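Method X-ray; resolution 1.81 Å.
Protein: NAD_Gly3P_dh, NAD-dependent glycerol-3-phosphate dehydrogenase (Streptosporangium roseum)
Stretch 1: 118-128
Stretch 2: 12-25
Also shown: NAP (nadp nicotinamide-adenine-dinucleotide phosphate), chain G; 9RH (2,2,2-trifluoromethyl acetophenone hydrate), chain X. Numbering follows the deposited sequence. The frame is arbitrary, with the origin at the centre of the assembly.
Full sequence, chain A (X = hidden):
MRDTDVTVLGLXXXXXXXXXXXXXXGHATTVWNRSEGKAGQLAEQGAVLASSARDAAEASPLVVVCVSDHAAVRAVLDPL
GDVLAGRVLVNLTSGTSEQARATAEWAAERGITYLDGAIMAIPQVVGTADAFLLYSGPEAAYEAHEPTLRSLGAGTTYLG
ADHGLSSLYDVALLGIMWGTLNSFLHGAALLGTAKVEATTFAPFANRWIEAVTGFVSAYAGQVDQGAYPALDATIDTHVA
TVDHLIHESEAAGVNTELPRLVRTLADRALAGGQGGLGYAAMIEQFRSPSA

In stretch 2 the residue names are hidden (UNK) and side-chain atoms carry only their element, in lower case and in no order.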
# COMPACT_ATOMS: atom_id res chain seq x y z
N ALA A 118 -14.16 5.04 -13.80
CA ALA A 118 -13.22 5.55 -12.83
C ALA A 118 -11.83 5.40 -13.37
O ALA A 118 -11.47 4.34 -13.90
CB ALA A 118 -13.34 4.84 -11.54
N ILE A 119 -11.06 6.50 -13.33
CA ILE A 119 -9.71 6.52 -13.86
C ILE A 119 -8.75 6.17 -12.74
O ILE A 119 -8.53 7.01 -11.85
CB ILE A 119 -9.31 7.87 -14.44
CG1 ILE A 119 -10.32 8.32 -15.52
CG2 ILE A 119 -7.92 7.78 -15.12
CD1 ILE A 119 -10.25 9.85 -15.75
N MET A 120 -8.21 4.95 -12.77
CA MET A 120 -7.31 4.51 -11.70
C MET A 120 -5.88 4.70 -12.20
O MET A 120 -5.11 3.76 -12.38
CB MET A 120 -7.58 3.05 -11.31
CG MET A 120 -9.03 2.77 -10.92
SD MET A 120 -9.88 3.94 -9.86
CE MET A 120 -8.73 4.00 -8.47
N ALA A 121 -5.55 5.96 -12.44
CA ALA A 121 -4.29 6.38 -13.02
C ALA A 121 -4.12 7.87 -12.87
O ALA A 121 -5.10 8.61 -12.74
CB ALA A 121 -4.28 6.04 -14.54
N ILE A 122 -2.87 8.29 -12.90
CA ILE A 122 -2.53 9.71 -12.98
C ILE A 122 -2.43 10.15 -14.48
O ILE A 122 -2.28 9.31 -15.38
CB ILE A 122 -1.21 10.05 -12.24
CG1 ILE A 122 -0.05 9.19 -12.76
CG2 ILE A 122 -1.42 9.92 -10.75
CD1 ILE A 122 1.33 9.62 -12.24
N PRO A 123 -2.48 11.45 -14.72
CA PRO A 123 -2.53 11.92 -16.13
C PRO A 123 -1.36 11.45 -16.98
O PRO A 123 -1.55 11.09 -18.12
CB PRO A 123 -2.52 13.45 -15.97
CG PRO A 123 -3.21 13.69 -14.69
CD PRO A 123 -2.65 12.60 -13.78
N GLN A 124 -0.17 11.39 -16.38
CA GLN A 124 1.01 10.97 -17.13
C GLN A 124 0.98 9.48 -17.52
O GLN A 124 1.70 9.07 -18.42
CB GLN A 124 2.31 11.24 -16.35
CG GLN A 124 2.51 12.67 -15.81
CD GLN A 124 1.99 12.84 -14.34
OE1 GLN A 124 0.79 12.77 -14.10
NE2 GLN A 124 2.97 12.97 -13.29
N VAL A 125 0.20 8.64 -16.84
CA VAL A 125 0.10 7.24 -17.15
C VAL A 125 -1.05 6.93 -18.10
O VAL A 125 -1.01 5.92 -18.82
CB VAL A 125 0.05 6.44 -15.80
CG1 VAL A 125 -0.28 4.98 -16.00
CG2 VAL A 125 1.37 6.61 -15.06
N VAL A 126 -2.04 7.81 -18.16
CA VAL A 126 -3.14 7.67 -19.10
C VAL A 126 -2.53 7.57 -20.52
O VAL A 126 -1.59 8.28 -20.86
CB VAL A 126 -4.11 8.83 -19.00
CG1 VAL A 126 -5.03 8.91 -20.21
CG2 VAL A 126 -4.91 8.72 -17.74
N GLY A 127 -3.09 6.67 -21.32
CA GLY A 127 -2.64 6.44 -22.66
C GLY A 127 -1.48 5.47 -22.77
O GLY A 127 -0.96 5.26 -23.85
N THR A 128 -1.06 4.87 -21.67
CA THR A 128 -0.03 3.84 -21.66
C THR A 128 -0.63 2.53 -21.24
O THR A 128 -1.72 2.43 -20.67
CB THR A 128 1.16 4.20 -20.72
OG1 THR A 128 0.80 4.03 -19.31
CG2 THR A 128 1.63 5.60 -20.94
N UNK A 12 -9.08 19.91 -17.50
CA UNK A 12 -8.15 19.99 -16.36
C UNK A 12 -6.94 19.15 -16.60
O UNK A 12 -6.68 18.70 -17.72
N UNK A 13 -6.14 18.91 -15.55
CA UNK A 13 -4.95 18.06 -15.69
C UNK A 13 -5.34 16.71 -16.29
O UNK A 13 -4.64 16.18 -17.14
c UNK A 13 -3.74 19.03 -13.63
c UNK A 13 -4.32 17.81 -14.32
c UNK A 13 -3.05 18.58 -12.35
c UNK A 13 -2.70 19.77 -14.47
N UNK A 14 -6.46 16.15 -15.86
CA UNK A 14 -6.83 14.83 -16.33
C UNK A 14 -7.49 14.86 -17.71
O UNK A 14 -7.15 14.08 -18.60
c UNK A 14 -7.68 14.10 -15.30
c UNK A 14 -8.08 12.71 -15.74
c UNK A 14 -6.14 11.16 -14.61
s UNK A 14 -6.75 11.56 -16.26
N UNK A 15 -8.45 15.77 -17.89
CA UNK A 15 -9.05 15.92 -19.21
C UNK A 15 -8.05 16.17 -20.32
O UNK A 15 -8.20 15.65 -21.42
N UNK A 16 -7.04 16.94 -20.05
CA UNK A 16 -5.99 17.16 -21.05
C UNK A 16 -5.30 15.86 -21.44
O UNK A 16 -5.01 15.65 -22.64
n UNK A 16 -3.61 20.77 -19.97
c UNK A 16 -4.83 20.60 -20.45
o UNK A 16 -5.36 21.31 -21.28
c UNK A 16 -4.90 18.16 -20.53
c UNK A 16 -5.44 19.45 -20.13
N UNK A 17 -5.03 15.01 -20.45
CA UNK A 17 -4.38 13.73 -20.69
C UNK A 17 -5.32 12.78 -21.48
O UNK A 17 -4.89 12.04 -22.36
c UNK A 17 -3.95 13.07 -19.39
N UNK A 18 -6.61 12.81 -21.14
CA UNK A 18 -7.56 11.97 -21.86
C UNK A 18 -7.58 12.35 -23.36
O UNK A 18 -7.46 11.48 -24.25
c UNK A 18 -8.93 10.26 -19.57
c UNK A 18 -9.22 11.73 -19.83
c UNK A 18 -10.65 12.07 -19.44
c UNK A 18 -8.96 12.11 -21.27
N UNK A 19 -7.78 13.64 -23.63
CA UNK A 19 -7.79 14.14 -25.01
C UNK A 19 -6.47 13.83 -25.72
O UNK A 19 -6.48 13.37 -26.86
c UNK A 19 -8.07 15.62 -25.05
N UNK A 20 -5.35 14.05 -25.04
CA UNK A 20 -4.05 13.70 -25.63
C UNK A 20 -3.89 12.23 -26.01
O UNK A 20 -3.31 11.91 -27.05
N UNK A 21 -4.44 11.32 -25.19
CA UNK A 21 -4.35 9.90 -25.47
C UNK A 21 -5.22 9.50 -26.64
O UNK A 21 -4.81 8.68 -27.48
c UNK A 21 -4.75 9.10 -24.22
N UNK A 22 -6.40 10.09 -26.75
CA UNK A 22 -7.24 9.84 -27.90
C UNK A 22 -6.54 10.31 -29.19
O UNK A 22 -6.56 9.59 -30.19
c UNK A 22 -9.81 8.46 -26.86
c UNK A 22 -10.70 7.88 -25.97
c UNK A 22 -9.53 9.81 -26.80
c UNK A 22 -11.05 10.02 -24.91
c UNK A 22 -8.62 10.47 -27.79
c UNK A 22 -11.31 8.66 -24.99
c UNK A 22 -10.19 10.59 -25.80
N UNK A 23 -5.89 11.46 -29.13
CA UNK A 23 -5.19 12.01 -30.28
C UNK A 23 -3.98 11.15 -30.67
O UNK A 23 -3.76 10.88 -31.87
c UNK A 23 -6.37 14.77 -31.38
c UNK A 23 -4.73 13.43 -30.02
c UNK A 23 -5.29 15.74 -29.31
c UNK A 23 -5.84 14.49 -29.95
N UNK A 24 -3.23 10.69 -29.68
CA UNK A 24 -2.06 9.80 -29.91
C UNK A 24 -2.40 8.54 -30.63
O UNK A 24 -1.61 8.02 -31.44
c UNK A 24 -0.28 8.43 -28.62
c UNK A 24 -1.38 9.48 -28.56
c UNK A 24 -0.37 7.50 -26.24
n UNK A 24 -0.80 6.07 -26.66
c UNK A 24 0.46 8.27 -27.26
N UNK A 25 -3.60 8.00 -30.37
CA UNK A 25 -4.05 6.80 -31.05
C UNK A 25 -4.80 7.03 -32.34
O UNK A 25 -5.39 6.10 -32.88
o UNK A 25 -2.65 5.17 -29.25
c UNK A 25 -3.93 5.05 -29.22
o UNK A 25 -4.53 4.25 -28.49
c UNK A 25 -4.85 5.92 -30.12
PA NAP G . -8.83 19.92 -12.39
O1A NAP G . -7.44 20.16 -12.97
O2A NAP G . -9.03 20.71 -11.18
O5B NAP G . -10.02 20.21 -13.47
C5B NAP G . -11.35 20.45 -13.02
C4B NAP G . -12.13 20.56 -14.31
O4B NAP G . -13.52 20.64 -14.07
C3B NAP G . -11.75 21.79 -15.19
O3B NAP G . -11.78 21.46 -16.60
C2B NAP G . -12.88 22.77 -14.83
O2B NAP G . -13.08 23.84 -15.77
C1B NAP G . -14.04 21.82 -14.74
N9A NAP G . -15.18 22.35 -14.01
C8A NAP G . -15.31 22.58 -12.70
N7A NAP G . -16.51 23.06 -12.40
C5A NAP G . -17.17 23.14 -13.57
C6A NAP G . -18.50 23.56 -13.98
N6A NAP G . -19.40 24.01 -13.03
N1A NAP G . -18.79 23.58 -15.30
C2A NAP G . -17.92 23.15 -16.24
N3A NAP G . -16.68 22.71 -15.95
C4A NAP G . -16.30 22.69 -14.64
O3 NAP G . -9.11 18.43 -11.96
PN NAP G . -8.47 17.11 -12.70
O1N NAP G . -7.27 16.69 -11.96
O2N NAP G . -8.57 17.25 -14.23
O5D NAP G . -9.63 16.13 -12.17
C5D NAP G . -10.83 16.02 -12.94
C4D NAP G . -11.57 14.79 -12.44
O4D NAP G . -10.70 13.60 -12.68
C3D NAP G . -11.90 14.92 -10.94
O3D NAP G . -13.19 14.34 -10.65
C2D NAP G . -10.77 14.08 -10.33
O2D NAP G . -11.02 13.54 -9.02
C1D NAP G . -10.60 12.99 -11.42
N1N NAP G . -9.30 12.34 -11.39
C2N NAP G . -8.19 13.04 -11.49
C3N NAP G . -6.93 12.40 -11.43
C7N NAP G . -5.64 13.13 -11.46
O7N NAP G . -4.63 12.43 -11.25
N7N NAP G . -5.61 14.42 -11.69
C4N NAP G . -6.87 11.00 -11.32
C5N NAP G . -8.08 10.30 -11.33
C6N NAP G . -9.27 11.01 -11.36
P2B NAP G . -12.21 25.18 -15.64
O1X NAP G . -10.90 24.87 -16.29
O2X NAP G . -13.12 26.14 -16.31
O3X NAP G . -12.23 25.51 -14.14
O1 9RH X . -6.67 12.72 -6.18
C1 9RH X . -7.33 11.60 -6.67
O2 9RH X . -8.05 10.88 -5.71
C2 9RH X . -6.39 10.72 -7.49
C3 9RH X . -5.04 11.02 -7.56
C4 9RH X . -4.16 10.16 -8.19
C5 9RH X . -4.63 9.02 -8.80
C6 9RH X . -5.97 8.73 -8.75
C7 9RH X . -6.85 9.56 -8.09
C8 9RH X . -8.37 12.23 -7.55
F1 9RH X . -9.11 13.06 -6.81
F2 9RH X . -9.17 11.30 -8.15
F3 9RH X . -7.72 12.92 -8.46

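Position 12 has no side-chain atoms, so it is Gly12. It stands at the N-cap of the helix, and a CB here would lie 2.1 Å from O5B of NAP, so glycine leaves room for the cofactor. Position 13 carries four carbons forked at the second, the first of them, CB, 4.3 Å from Pro123 CG: this is Leu13. Its N donates a hydrogen bond to NAP O1A (3.1 Å). Position 14 has an unbranched chain of two carbons, a sulfur and a carbon. The carbon before the sulfur is 3.6 Å from Ile119 CD1, the sulfur 3.7 Å from Val126 CG2, and the last carbon 3.3 Å from Ala121 O. Only methionine fits, and the flexible chain of Met14 runs along stretch 1. Its backbone N donates to NAP O2N (2.9 Å).

Position 15 has no side-chain atoms and is Gly15; a CB would point away from stretch 1. At position 16, three carbons end in one oxygen and one nitrogen, the amide of Gln16, whose end leads away from the contact. Position 17 bears a single carbon, 3.7 Å from Pro123 CB and 3.4 Å from Pro123 O. This is Ala17, short enough for the loop to approach the helix closely.

Position 18 has four carbons forked at the second, and a carbon at the end of the fork comes within 4.1 Å of Ile119 CD1 and 4.2 Å of Val126 CG1. This is Leu18; its CB points away, yet CD2 makes both approaches, adding apolar bulk to a buried patch. Position 19, one carbon, is the buried Ala19, out of reach of stretch 1. Position 20, with none, is Gly20, where a CB would be crowded by Gln16 O at 3.3 Å.

Position 21 has one carbon, 3.7 Å from Gly127 CA and 4.0 Å from Val126 CG1, the CB of Ala21. Small meets small here: a CB on Gly127 would lie 3.0 Å from that of Ala21, and the backbone angles of Gly127 independently call for glycine.

Position 22, one carbon and a six-carbon ring, is Phe22, buried away from stretch 1. Position 23, four carbons forked at the second, is Leu23, also out of reach. Position 24 has four carbons in a row ending in a nitrogen 2.9 Å from Gly127 O: Lys24, whose NZ donates a hydrogen bond to that oxygen. Position 25, two carbons with two oxygens on the second, is Asp25; its OD1 forms a salt bridge with Lys24 NZ (3.3 Å).

The contact is thus mainly apolar: Ile119, Pro123 and Val126 pack against the helix, small residues permit close approach, and Lys24 supplies the one hydrogen bond between the stretches.

Stretch 2 12-25: GLMGQALAGAFLKD
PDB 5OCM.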